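Local coordinates for protein 3-ketosteroid-delta4-5alpha-dehydrogenase (Rhodococcus jostii, PDB 4AT2) that probably catalyses the FAD-dependent introduction of the delta4 double bond into 5alpha-reduced 3-ketosteroids during bacterial steroid breakdown, at residues 156-159 / 164-167; 173-178 / 340-345. All blocks are in the same frame, centred on the assembly; numbering follows the deposited sequence.

Interaction 1. Residues 156-159 / 164-167; sequences WEPP and LMYS. With ASD (4-androstene-3-17-dione), chain B.
Met-165 meets the backbone of Glu-157 and Pro-158 where two neighbouring pieces of chain pass without any hydrogen bond between them; the closest pairing of alpha carbons, Pro-158 with Met-165, is still 7.0 Å. Residues 156-159 are irregular loop, whereas 164-165 is a short edge strand whose Met-165 pairs through its backbone with Gly-185. A long, unbranched methionine suits this place, because its thioether can reach the facing backbone. With CG anti to the backbone N (chi1 -173°) and the chain extended beyond it, its SD arrives 3.4 Å from Pro-158 N and 3.7 Å from Pro-158 CD. Its CE lies 3.9 Å from Glu-157 C, against the peptide linking Glu-157 to Pro-158.

On the steroid side, Trp-156 presents a flat indole to 4-androstene-3,17-dione. The angular methyl C18 sits over the centre of one face, 3.5 Å from Trp-156 CD2, and the second methyl, C19, comes 3.4 Å from CZ3 of Trp-156. Without the indole, as with an alanine here, both methyls would probably lose their flat wall and the steroid would be less firmly placed. Glu-157 OE2 is hydrogen-bonded to Thr-195 OG1 and lies 3.7 Å from steroid C7. An indole wall against the steroid's angular methyls, followed in sequence by backbone on which Met-165 of the edge strand packs, forms part of the enzyme's substrate pocket.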
# COMPACT_ATOMS: atom_id res chain seq x y z
N TRP A 156 0.27 6.81 25.77
CA TRP A 156 0.36 7.50 24.49
C TRP A 156 1.26 8.70 24.55
O TRP A 156 1.84 9.10 23.54
CB TRP A 156 -1.03 7.92 24.04
CG TRP A 156 -1.87 6.83 23.44
CD1 TRP A 156 -3.05 6.28 23.95
CD2 TRP A 156 -1.66 6.14 22.16
NE1 TRP A 156 -3.55 5.32 23.10
CE2 TRP A 156 -2.77 5.19 22.01
CE3 TRP A 156 -0.69 6.22 21.15
CZ2 TRP A 156 -2.89 4.37 20.89
CZ3 TRP A 156 -0.82 5.38 20.03
CH2 TRP A 156 -1.91 4.48 19.90
N GLU A 157 1.38 9.29 25.74
CA GLU A 157 2.33 10.38 25.99
C GLU A 157 2.66 10.49 27.48
O GLU A 157 1.99 9.87 28.31
CB GLU A 157 1.80 11.72 25.44
CG GLU A 157 0.35 12.03 25.73
CD GLU A 157 -0.15 13.26 24.97
OE1 GLU A 157 0.35 14.37 25.26
OE2 GLU A 157 -1.03 13.12 24.09
N PRO A 158 3.72 11.25 27.82
CA PRO A 158 4.02 11.39 29.25
C PRO A 158 2.86 12.13 29.93
O PRO A 158 2.41 13.15 29.40
CB PRO A 158 5.30 12.25 29.24
CG PRO A 158 5.86 12.12 27.87
CD PRO A 158 4.67 12.00 26.98
N PRO A 159 2.34 11.59 31.05
CA PRO A 159 1.27 12.28 31.80
C PRO A 159 1.73 13.60 32.39
O PRO A 159 0.91 14.50 32.59
CB PRO A 159 0.94 11.30 32.93
CG PRO A 159 2.09 10.36 33.00
CD PRO A 159 2.59 10.24 31.58
N LEU A 164 11.49 12.29 28.05
CA LEU A 164 11.88 11.09 27.30
C LEU A 164 10.95 9.92 27.59
O LEU A 164 10.55 9.69 28.74
CB LEU A 164 13.35 10.73 27.59
CG LEU A 164 14.03 9.62 26.77
CD1 LEU A 164 14.25 10.05 25.32
CD2 LEU A 164 15.37 9.28 27.42
N MET A 165 10.59 9.19 26.53
CA MET A 165 9.66 8.06 26.65
C MET A 165 9.86 7.14 25.46
O MET A 165 10.20 7.61 24.38
CB MET A 165 8.22 8.61 26.67
CG MET A 165 7.14 7.58 26.95
SD MET A 165 5.54 8.41 27.10
CE MET A 165 4.44 7.01 26.98
N TYR A 166 9.69 5.84 25.66
CA TYR A 166 9.60 4.91 24.53
C TYR A 166 8.40 5.27 23.67
O TYR A 166 7.33 5.57 24.20
CB TYR A 166 9.49 3.45 24.98
CG TYR A 166 10.81 2.84 25.37
CD1 TYR A 166 11.71 2.40 24.39
CD2 TYR A 166 11.18 2.69 26.72
CE1 TYR A 166 12.93 1.82 24.73
CE2 TYR A 166 12.40 2.12 27.07
CZ TYR A 166 13.26 1.69 26.08
OH TYR A 166 14.48 1.13 26.42
N SER A 167 8.58 5.24 22.35
CA SER A 167 7.53 5.74 21.46
C SER A 167 7.36 4.94 20.17
O SER A 167 6.58 5.33 19.30
CB SER A 167 7.78 7.24 21.15
OG SER A 167 8.86 7.43 20.24
C1 ASD B . -0.33 10.33 16.86
C10 ASD B . -0.39 9.81 18.31
C11 ASD B . -2.95 9.50 18.16
C12 ASD B . -4.36 9.73 18.77
C13 ASD B . -4.35 9.47 20.27
C14 ASD B . -3.27 10.35 20.91
C15 ASD B . -3.61 10.38 22.41
C16 ASD B . -5.14 10.48 22.44
C17 ASD B . -5.53 9.95 21.06
C18 ASD B . -4.25 7.97 20.58
C19 ASD B . -0.15 8.30 18.33
C2 ASD B . 1.05 10.18 16.19
C3 ASD B . 2.18 10.58 17.11
C4 ASD B . 1.89 10.84 18.54
C5 ASD B . 0.73 10.44 19.12
C6 ASD B . 0.60 10.59 20.63
C7 ASD B . -0.81 10.97 21.07
C8 ASD B . -1.84 10.02 20.45
C9 ASD B . -1.78 10.17 18.91
O1 ASD B . 3.32 10.73 16.68
O2 ASD B . -6.68 9.89 20.65

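Interaction 2. Residues 173-178 / 340-345; sequences APFNEI and SGRIGQ
The Arg-342 guanidinium carries the CE2 and CZ edge of Phe-175 over one face, with CE2 3.4 Å above its plane and offset toward the rim, while a water lies in plane at its edge. This is a loop-to-helix contact in the FAD-binding region of the flavoprotein, joining a short 3-10 turn, 175-177, to the first turn of helix 340-350. At the ring, Arg-342 NH1 stands at the edge, near the ring plane, and the two planes are 77° apart. The cation therefore does not lie over the aromatic face, and this is no face-on cation-pi stack. One face of Phe-175 instead holds CG of the preceding Pro-174, which follows a cis peptide bond.

Ile-178 N donates a hydrogen bond to Phe-175 O, and Glu-177 N to Pro-174 O; these define the 3-10 turn on which Phe-175 sits. A large apolar ring suits this buried place against helix 105-115, where it meets Phe-111 edge-to-face and touches Ala-114 and Ala-115. Arginine suits the helix side because its long chain reaches from the helix to the loop: CG anti to the backbone N (chi1 -179°) and an extended run to NE carry the group across. There CZ of Phe-175 lies 3.5 Å from Arg-342 NH1, and Pro-174 CD 3.8 Å from Arg-342 NH2. The bound water accepts from Arg-342 NE at 2.7 Å and donates to Ala-173 O at 2.9 Å.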
# COMPACT_ATOMS: atom_id res chain seq x y z
N ALA A 173 8.74 -6.96 21.68
CA ALA A 173 8.93 -7.85 20.54
C ALA A 173 8.25 -7.26 19.30
O ALA A 173 7.23 -6.58 19.43
CB ALA A 173 8.33 -9.21 20.86
N PRO A 174 8.81 -7.49 18.10
CA PRO A 174 10.02 -8.25 17.81
C PRO A 174 11.30 -7.42 17.92
O PRO A 174 12.39 -7.99 17.90
CB PRO A 174 9.80 -8.67 16.35
CG PRO A 174 9.07 -7.49 15.76
CD PRO A 174 8.13 -7.05 16.86
N PHE A 175 11.17 -6.11 18.04
CA PHE A 175 12.31 -5.21 17.84
C PHE A 175 13.35 -5.25 18.94
O PHE A 175 14.52 -5.00 18.69
CB PHE A 175 11.83 -3.78 17.56
CG PHE A 175 10.86 -3.73 16.43
CD1 PHE A 175 11.25 -4.15 15.15
CD2 PHE A 175 9.54 -3.34 16.64
CE1 PHE A 175 10.34 -4.15 14.10
CE2 PHE A 175 8.63 -3.34 15.59
CZ PHE A 175 9.03 -3.75 14.32
N ASN A 176 12.93 -5.62 20.15
CA ASN A 176 13.86 -5.73 21.27
C ASN A 176 14.90 -6.85 21.13
O ASN A 176 15.84 -6.91 21.93
CB ASN A 176 13.12 -5.78 22.61
CG ASN A 176 12.24 -7.00 22.75
OD1 ASN A 176 12.09 -7.79 21.82
ND2 ASN A 176 11.65 -7.17 23.94
N GLU A 177 14.74 -7.72 20.12
CA GLU A 177 15.77 -8.73 19.81
C GLU A 177 16.55 -8.39 18.54
O GLU A 177 17.48 -9.12 18.16
CB GLU A 177 15.15 -10.12 19.65
CG GLU A 177 14.11 -10.48 20.70
CD GLU A 177 14.64 -11.27 21.88
OE1 GLU A 177 15.84 -11.14 22.24
OE2 GLU A 177 13.82 -12.02 22.48
N ILE A 178 16.17 -7.30 17.89
CA ILE A 178 16.75 -6.86 16.63
C ILE A 178 17.71 -5.68 16.86
O ILE A 178 18.77 -5.60 16.24
CB ILE A 178 15.64 -6.46 15.62
CG1 ILE A 178 14.82 -7.70 15.23
CG2 ILE A 178 16.21 -5.79 14.38
CD1 ILE A 178 13.51 -7.38 14.54
N SER A 340 1.30 1.31 21.13
CA SER A 340 -0.12 1.18 20.79
C SER A 340 -0.43 1.56 19.33
O SER A 340 -1.43 1.11 18.78
CB SER A 340 -1.01 1.87 21.83
OG SER A 340 -1.05 1.08 23.02
N GLY A 341 0.45 2.35 18.70
CA GLY A 341 0.37 2.61 17.26
C GLY A 341 0.61 1.36 16.43
O GLY A 341 -0.01 1.16 15.39
N ARG A 342 1.54 0.51 16.89
CA ARG A 342 1.80 -0.76 16.23
C ARG A 342 0.61 -1.68 16.44
O ARG A 342 0.18 -2.35 15.51
CB ARG A 342 3.09 -1.39 16.78
CG ARG A 342 3.43 -2.72 16.12
CD ARG A 342 4.88 -3.13 16.38
NE ARG A 342 5.08 -4.48 15.86
CZ ARG A 342 5.38 -4.76 14.60
NH1 ARG A 342 5.56 -3.79 13.71
NH2 ARG A 342 5.50 -6.04 14.24
N ILE A 343 0.04 -1.67 17.65
CA ILE A 343 -1.21 -2.40 17.89
C ILE A 343 -2.30 -1.95 16.90
O ILE A 343 -3.01 -2.78 16.32
CB ILE A 343 -1.69 -2.26 19.35
CG1 ILE A 343 -0.70 -2.98 20.29
CG2 ILE A 343 -3.10 -2.83 19.51
CD1 ILE A 343 -0.95 -2.78 21.77
N GLY A 344 -2.41 -0.64 16.70
CA GLY A 344 -3.36 -0.06 15.74
C GLY A 344 -3.14 -0.58 14.34
O GLY A 344 -4.09 -1.02 13.68
N GLN A 345 -1.89 -0.52 13.86
CA GLN A 345 -1.58 -1.02 12.52
C GLN A 345 -1.86 -2.52 12.40
O GLN A 345 -2.45 -2.95 11.42
CB GLN A 345 -0.11 -0.76 12.15
CG GLN A 345 0.18 0.69 11.78
CD GLN A 345 1.49 0.83 11.02
OE1 GLN A 345 2.36 -0.06 11.08
NE2 GLN A 345 1.64 1.94 10.30
O HOH W 1 4.85 -6.33 17.88

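In the fold
Along the chain the segments run 156-159, 164-167, 173-178 and then 340-345, so the two contacts follow one another in the sequence. Their centres lie about 15 Å apart, and both belong to the FAD-binding domain. Strand 164-165 leads into the loop that bears 173-178, while helix 340-350, far along the sequence, comes back to the same region. The two contacts also touch directly: Trp-156 CZ2 is 3.3 Å from Ser-340 CB, so the start of the helix packs on the indole face opposite the steroid. Interaction 1 thus helps to line the substrate pocket, and interaction 2 joins the helix to the loop farther from the steroid, with the Arg-342 side chain about 10 Å from it.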